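Trilobed Protease (Pyrococcus furiosus, PDB 2GOP) probably cleaves peptides as a trilobed protease, its seven-bladed beta-propeller domain likely controlling access of substrates to the catalytic part. Local coordinates at residues A[189-202]-A[212-224]. Sequence-based numbering, arbitrary orientation.
Sequences HREIIPQYFKFWDI and KMFEKVSFYAVDS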
loop_
_atom_site.group_PDB
_atom_site.type_symbol
_atom_site.label_atom_id
_atom_site.label_comp_id
_atom_site.label_asym_id
_atom_site.label_seq_id
_atom_site.Cartn_x
_atom_site.Cartn_y
_atom_site.Cartn_z
ATOM N N HIS A 189 11.420 5.044 8.579
ATOM C CA HIS A 189 12.761 5.585 8.503
ATOM C C HIS A 189 12.840 6.397 7.212
ATOM O O HIS A 189 13.156 5.873 6.141
ATOM C CB HIS A 189 13.808 4.476 8.549
ATOM C CG HIS A 189 15.212 4.987 8.574
ATOM N ND1 HIS A 189 15.921 5.160 9.742
ATOM C CD2 HIS A 189 16.033 5.381 7.574
ATOM C CE1 HIS A 189 17.123 5.629 9.459
ATOM N NE2 HIS A 189 17.216 5.771 8.149
ATOM N N ARG A 190 12.507 7.677 7.346
ATOM C CA ARG A 190 12.498 8.667 6.256
ATOM C C ARG A 190 13.745 8.650 5.373
ATOM O O ARG A 190 13.651 8.643 4.147
ATOM C CB ARG A 190 12.400 10.070 6.871
ATOM C CG ARG A 190 11.775 11.135 5.978
ATOM C CD ARG A 190 10.381 11.472 6.469
ATOM N NE ARG A 190 10.425 11.947 7.854
ATOM C CZ ARG A 190 9.454 11.798 8.757
ATOM N NH1 ARG A 190 8.317 11.173 8.449
ATOM N NH2 ARG A 190 9.627 12.278 9.986
ATOM N N GLU A 191 14.896 8.575 6.042
ATOM C CA GLU A 191 16.196 9.110 5.592
ATOM C C GLU A 191 16.353 9.881 4.259
ATOM O O GLU A 191 15.523 9.820 3.346
ATOM C CB GLU A 191 17.295 8.043 5.734
ATOM C CG GLU A 191 17.314 6.928 4.700
ATOM C CD GLU A 191 18.494 5.981 4.907
ATOM O OE1 GLU A 191 18.703 5.089 4.056
ATOM O OE2 GLU A 191 19.221 6.133 5.916
ATOM N N ILE A 192 17.480 10.588 4.181
ATOM C CA ILE A 192 17.734 11.615 3.177
ATOM C C ILE A 192 18.645 11.088 2.057
ATOM O O ILE A 192 19.414 11.851 1.456
ATOM C CB ILE A 192 18.397 12.864 3.839
ATOM C CG1 ILE A 192 17.744 13.198 5.191
ATOM C CG2 ILE A 192 18.324 14.081 2.911
ATOM C CD1 ILE A 192 18.527 14.227 6.008
ATOM N N ILE A 193 18.540 9.782 1.776
ATOM C CA ILE A 193 19.336 9.121 0.733
ATOM C C ILE A 193 18.491 8.674 -0.478
ATOM O O ILE A 193 18.840 7.683 -1.128
ATOM C CB ILE A 193 20.029 7.835 1.315
ATOM C CG1 ILE A 193 20.898 8.169 2.541
ATOM C CG2 ILE A 193 20.932 7.156 0.261
ATOM C CD1 ILE A 193 21.320 6.934 3.330
ATOM N N PRO A 194 17.427 9.432 -0.837
ATOM C CA PRO A 194 16.269 8.928 -1.582
ATOM C C PRO A 194 16.361 7.534 -2.219
ATOM O O PRO A 194 17.364 7.169 -2.840
ATOM C CB PRO A 194 16.062 10.014 -2.631
ATOM C CG PRO A 194 16.410 11.292 -1.872
ATOM C CD PRO A 194 17.299 10.892 -0.684
ATOM N N GLN A 195 15.267 6.791 -2.084
ATOM C CA GLN A 195 15.282 5.342 -2.216
ATOM C C GLN A 195 13.884 4.845 -2.564
ATOM O O GLN A 195 12.930 5.628 -2.584
ATOM C CB GLN A 195 15.750 4.724 -0.879
ATOM C CG GLN A 195 14.641 4.291 0.130
ATOM C CD GLN A 195 13.667 5.399 0.543
ATOM O OE1 GLN A 195 12.488 5.134 0.799
ATOM N NE2 GLN A 195 14.159 6.634 0.622
ATOM N N TYR A 196 13.760 3.550 -2.847
ATOM C CA TYR A 196 12.470 2.888 -2.667
ATOM C C TYR A 196 12.557 1.401 -2.328
ATOM O O TYR A 196 12.287 0.522 -3.148
ATOM C CB TYR A 196 11.487 3.132 -3.823
ATOM C CG TYR A 196 10.099 2.598 -3.499
ATOM C CD1 TYR A 196 9.423 1.758 -4.382
ATOM C CD2 TYR A 196 9.485 2.897 -2.277
ATOM C CE1 TYR A 196 8.158 1.255 -4.068
ATOM C CE2 TYR A 196 8.232 2.399 -1.956
ATOM C CZ TYR A 196 7.572 1.581 -2.852
ATOM O OH TYR A 196 6.327 1.093 -2.525
ATOM N N PHE A 197 12.989 1.159 -1.099
ATOM C CA PHE A 197 12.464 0.087 -0.274
ATOM C C PHE A 197 12.097 0.791 1.031
ATOM O O PHE A 197 12.833 1.668 1.489
ATOM C CB PHE A 197 13.494 -1.022 -0.046
ATOM C CG PHE A 197 13.880 -1.761 -1.301
ATOM C CD1 PHE A 197 12.905 -2.321 -2.124
ATOM C CD2 PHE A 197 15.215 -1.910 -1.655
ATOM C CE1 PHE A 197 13.255 -3.007 -3.286
ATOM C CE2 PHE A 197 15.572 -2.593 -2.814
ATOM C CZ PHE A 197 14.590 -3.144 -3.630
ATOM N N LYS A 198 10.947 0.452 1.605
ATOM C CA LYS A 198 10.496 1.117 2.830
ATOM C C LYS A 198 11.201 0.546 4.059
ATOM O O LYS A 198 11.268 -0.672 4.234
ATOM C CB LYS A 198 8.975 1.024 2.976
ATOM C CG LYS A 198 8.227 1.839 1.919
ATOM C CD LYS A 198 6.840 2.274 2.386
ATOM C CE LYS A 198 6.182 3.209 1.366
ATOM N NZ LYS A 198 4.889 3.787 1.852
ATOM N N PHE A 199 11.742 1.437 4.889
ATOM C CA PHE A 199 12.440 1.050 6.108
ATOM C C PHE A 199 11.784 1.663 7.325
ATOM O O PHE A 199 11.127 2.701 7.241
ATOM C CB PHE A 199 13.904 1.463 6.058
ATOM C CG PHE A 199 14.723 0.663 5.095
ATOM C CD1 PHE A 199 15.224 -0.577 5.458
ATOM C CD2 PHE A 199 14.994 1.148 3.823
ATOM C CE1 PHE A 199 15.983 -1.326 4.568
ATOM C CE2 PHE A 199 15.756 0.412 2.925
ATOM C CZ PHE A 199 16.252 -0.830 3.300
ATOM N N TRP A 200 11.988 1.003 8.458
ATOM C CA TRP A 200 11.390 1.387 9.721
ATOM C C TRP A 200 12.437 1.449 10.809
ATOM O O TRP A 200 13.425 0.721 10.767
ATOM C CB TRP A 200 10.337 0.356 10.110
ATOM C CG TRP A 200 9.358 0.167 9.021
ATOM C CD1 TRP A 200 9.479 -0.658 7.930
ATOM C CD2 TRP A 200 8.134 0.854 8.875
ATOM N NE1 TRP A 200 8.379 -0.532 7.130
ATOM C CE2 TRP A 200 7.535 0.391 7.692
ATOM C CE3 TRP A 200 7.470 1.809 9.644
ATOM C CZ2 TRP A 200 6.304 0.855 7.255
ATOM C CZ3 TRP A 200 6.251 2.272 9.212
ATOM C CH2 TRP A 200 5.675 1.798 8.031
ATOM N N ASP A 201 12.219 2.349 11.762
ATOM C CA ASP A 201 12.843 2.263 13.077
ATOM C C ASP A 201 11.771 1.745 14.026
ATOM O O ASP A 201 10.606 2.099 13.891
ATOM C CB ASP A 201 13.332 3.629 13.545
ATOM C CG ASP A 201 14.407 4.209 12.649
ATOM O OD1 ASP A 201 15.151 3.434 12.013
ATOM O OD2 ASP A 201 14.501 5.447 12.584
ATOM N N ILE A 202 12.153 0.883 14.957
ATOM C CA ILE A 202 11.195 0.319 15.920
ATOM C C ILE A 202 11.688 0.575 17.336
ATOM O O ILE A 202 12.804 0.192 17.691
ATOM C CB ILE A 202 10.984 -1.187 15.737
ATOM C CG1 ILE A 202 10.544 -1.502 14.299
ATOM C CG2 ILE A 202 9.953 -1.705 16.771
ATOM C CD1 ILE A 202 10.612 -2.978 13.942
ATOM N N LYS A 212 15.359 2.440 21.334
ATOM C CA LYS A 212 15.328 1.889 19.983
ATOM C C LYS A 212 15.666 0.404 20.049
ATOM O O LYS A 212 16.646 0.011 20.699
ATOM C CB LYS A 212 16.284 2.638 19.057
ATOM C CG LYS A 212 16.293 2.122 17.605
ATOM C CD LYS A 212 16.317 3.255 16.584
ATOM C CE LYS A 212 17.512 4.174 16.749
ATOM N NZ LYS A 212 17.551 5.290 15.769
ATOM N N MET A 213 14.842 -0.415 19.397
ATOM C CA MET A 213 15.099 -1.855 19.288
ATOM C C MET A 213 15.710 -2.194 17.937
ATOM O O MET A 213 16.611 -3.050 17.847
ATOM C CB MET A 213 13.811 -2.656 19.496
ATOM C CG MET A 213 13.363 -2.730 20.955
ATOM S SD MET A 213 11.851 -3.709 21.184
ATOM C CE MET A 213 12.441 -5.370 20.956
ATOM N N PHE A 214 15.219 -1.534 16.886
ATOM C CA PHE A 214 15.674 -1.807 15.523
ATOM C C PHE A 214 15.864 -0.519 14.745
ATOM O O PHE A 214 15.022 0.376 14.803
ATOM C CB PHE A 214 14.687 -2.721 14.799
ATOM C CG PHE A 214 14.546 -4.067 15.433
ATOM C CD1 PHE A 214 15.523 -5.026 15.259
ATOM C CD2 PHE A 214 13.445 -4.367 16.232
ATOM C CE1 PHE A 214 15.402 -6.276 15.847
ATOM C CE2 PHE A 214 13.320 -5.610 16.832
ATOM C CZ PHE A 214 14.304 -6.563 16.647
ATOM N N GLU A 215 16.975 -0.444 14.015
ATOM C CA GLU A 215 17.332 0.724 13.211
ATOM C C GLU A 215 17.283 0.394 11.720
ATOM O O GLU A 215 17.938 -0.538 11.276
ATOM C CB GLU A 215 18.742 1.192 13.595
ATOM C CG GLU A 215 19.338 2.256 12.689
ATOM C CD GLU A 215 18.543 3.535 12.663
ATOM O OE1 GLU A 215 17.840 3.843 13.651
ATOM O OE2 GLU A 215 18.627 4.247 11.646
ATOM N N LYS A 216 16.506 1.161 10.960
ATOM C CA LYS A 216 16.417 0.999 9.510
ATOM C C LYS A 216 16.292 -0.471 9.084
ATOM O O LYS A 216 17.188 -1.038 8.454
ATOM C CB LYS A 216 17.622 1.652 8.828
ATOM C CG LYS A 216 17.426 1.870 7.345
ATOM C CD LYS A 216 18.725 2.297 6.673
ATOM C CE LYS A 216 18.631 2.134 5.165
ATOM N NZ LYS A 216 19.882 2.592 4.496
ATOM N N VAL A 217 15.156 -1.067 9.431
ATOM C CA VAL A 217 14.858 -2.444 9.099
ATOM C C VAL A 217 13.671 -2.426 8.147
ATOM O O VAL A 217 12.860 -1.504 8.179
ATOM C CB VAL A 217 14.554 -3.272 10.374
ATOM C CG1 VAL A 217 15.837 -3.451 11.210
ATOM C CG2 VAL A 217 13.431 -2.621 11.212
ATOM N N SER A 218 13.577 -3.432 7.291
ATOM C CA SER A 218 12.500 -3.511 6.308
ATOM C C SER A 218 11.292 -4.298 6.827
ATOM O O SER A 218 10.571 -4.924 6.059
ATOM C CB SER A 218 13.027 -4.122 5.008
ATOM O OG SER A 218 13.818 -5.267 5.276
ATOM N N PHE A 219 11.051 -4.250 8.127
ATOM C CA PHE A 219 9.849 -4.865 8.691
ATOM C C PHE A 219 9.349 -4.033 9.840
ATOM O O PHE A 219 10.026 -3.126 10.292
ATOM C CB PHE A 219 10.115 -6.309 9.143
ATOM C CG PHE A 219 11.369 -6.469 9.963
ATOM C CD1 PHE A 219 11.424 -6.020 11.282
ATOM C CD2 PHE A 219 12.506 -7.069 9.412
ATOM C CE1 PHE A 219 12.595 -6.154 12.034
ATOM C CE2 PHE A 219 13.666 -7.210 10.152
ATOM C CZ PHE A 219 13.715 -6.745 11.463
ATOM N N TYR A 220 8.145 -4.345 10.304
ATOM C CA TYR A 220 7.566 -3.640 11.417
ATOM C C TYR A 220 6.729 -4.606 12.256
ATOM O O TYR A 220 6.315 -5.661 11.786
ATOM C CB TYR A 220 6.756 -2.443 10.917
ATOM C CG TYR A 220 5.678 -2.791 9.947
ATOM C CD1 TYR A 220 4.402 -3.123 10.396
ATOM C CD2 TYR A 220 5.921 -2.787 8.575
ATOM C CE1 TYR A 220 3.389 -3.454 9.494
ATOM C CE2 TYR A 220 4.928 -3.116 7.675
ATOM C CZ TYR A 220 3.661 -3.448 8.141
ATOM O OH TYR A 220 2.662 -3.764 7.252
ATOM N N ALA A 221 6.539 -4.254 13.519
ATOM C CA ALA A 221 5.885 -5.122 14.482
ATOM C C ALA A 221 4.378 -5.099 14.263
ATOM O O ALA A 221 3.775 -4.019 14.183
ATOM C CB ALA A 221 6.247 -4.662 15.926
ATOM N N VAL A 222 3.776 -6.284 14.154
ATOM C CA VAL A 222 2.331 -6.394 13.936
ATOM C C VAL A 222 1.566 -7.025 15.099
ATOM O O VAL A 222 0.359 -6.861 15.170
ATOM C CB VAL A 222 1.986 -7.154 12.629
ATOM C CG1 VAL A 222 2.369 -6.316 11.411
ATOM C CG2 VAL A 222 2.655 -8.543 12.596
ATOM N N ASP A 223 2.246 -7.750 15.992
ATOM C CA ASP A 223 1.576 -8.406 17.122
ATOM C C ASP A 223 2.589 -8.871 18.146
ATOM O O ASP A 223 3.764 -8.981 17.844
ATOM C CB ASP A 223 0.760 -9.618 16.635
ATOM C CG ASP A 223 -0.347 -10.014 17.593
ATOM O OD1 ASP A 223 -0.610 -9.261 18.566
ATOM O OD2 ASP A 223 -0.951 -11.092 17.373
ATOM N N SER A 224 2.118 -9.158 19.353
ATOM C CA SER A 224 2.956 -9.719 20.406
ATOM C C SER A 224 2.103 -10.650 21.262
ATOM O O SER A 224 0.925 -10.378 21.466
ATOM C CB SER A 224 3.520 -8.597 21.290
ATOM O OG SER A 224 4.127 -9.128 22.459
#
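Lys-216 and Glu-191 form a salt bridge: NZ meets OE1 at 2.8 Å from its syn side, somewhat out of the carboxylate plane. Across the His-189 ring, Asp-201 OD1 takes two donors: the backbone N of Lys-216, 2.8 Å away and nearly straight at 169°, and ND1 of His-189, which it shares with OD2. The imidazole is thus strung between two acids, its NE2 donating to Glu-191 OE2 at 3.0 Å. With CG of His-189 anti to the backbone N (chi1 -176°), the ring turns one face to the extended Lys-216 chain, whose CG sits over it; farther along, CE rests over the centre of the Phe-199 ring, 4.0 Å from the centroid. Replacing His-189 by an alanine is likely to leave both carboxylates short of a donor and the lysine CG without the ring face it packs on. A bulged antiparallel pairing illustrates how such a cluster is positioned: Lys-216 and Val-217 together face Trp-200 in a G1 beta bulge, and Met-213 and Phe-214 both donate to Ile-202 O in a classic one. Inward, Ile-202 CD1 touches Phe-214 CD2, Val-217 CG2 and Phe-219 CD1, while Tyr-220 CB lies over the five-membered ring of Trp-200 and Tyr-220 CD2 comes 3.6 Å from Trp-200 NE1. The hairpin of strands 200-206 and 209-217 closes one propeller blade, with 209-217 as its outermost strand; the chain then turns into 219-224, which begins the next blade. Ile-202 and Ala-221 both pack on Val-184 of strand 182-188, and Phe-214 and Phe-219 reach Val-254 of strand 254-256, joining the two blades.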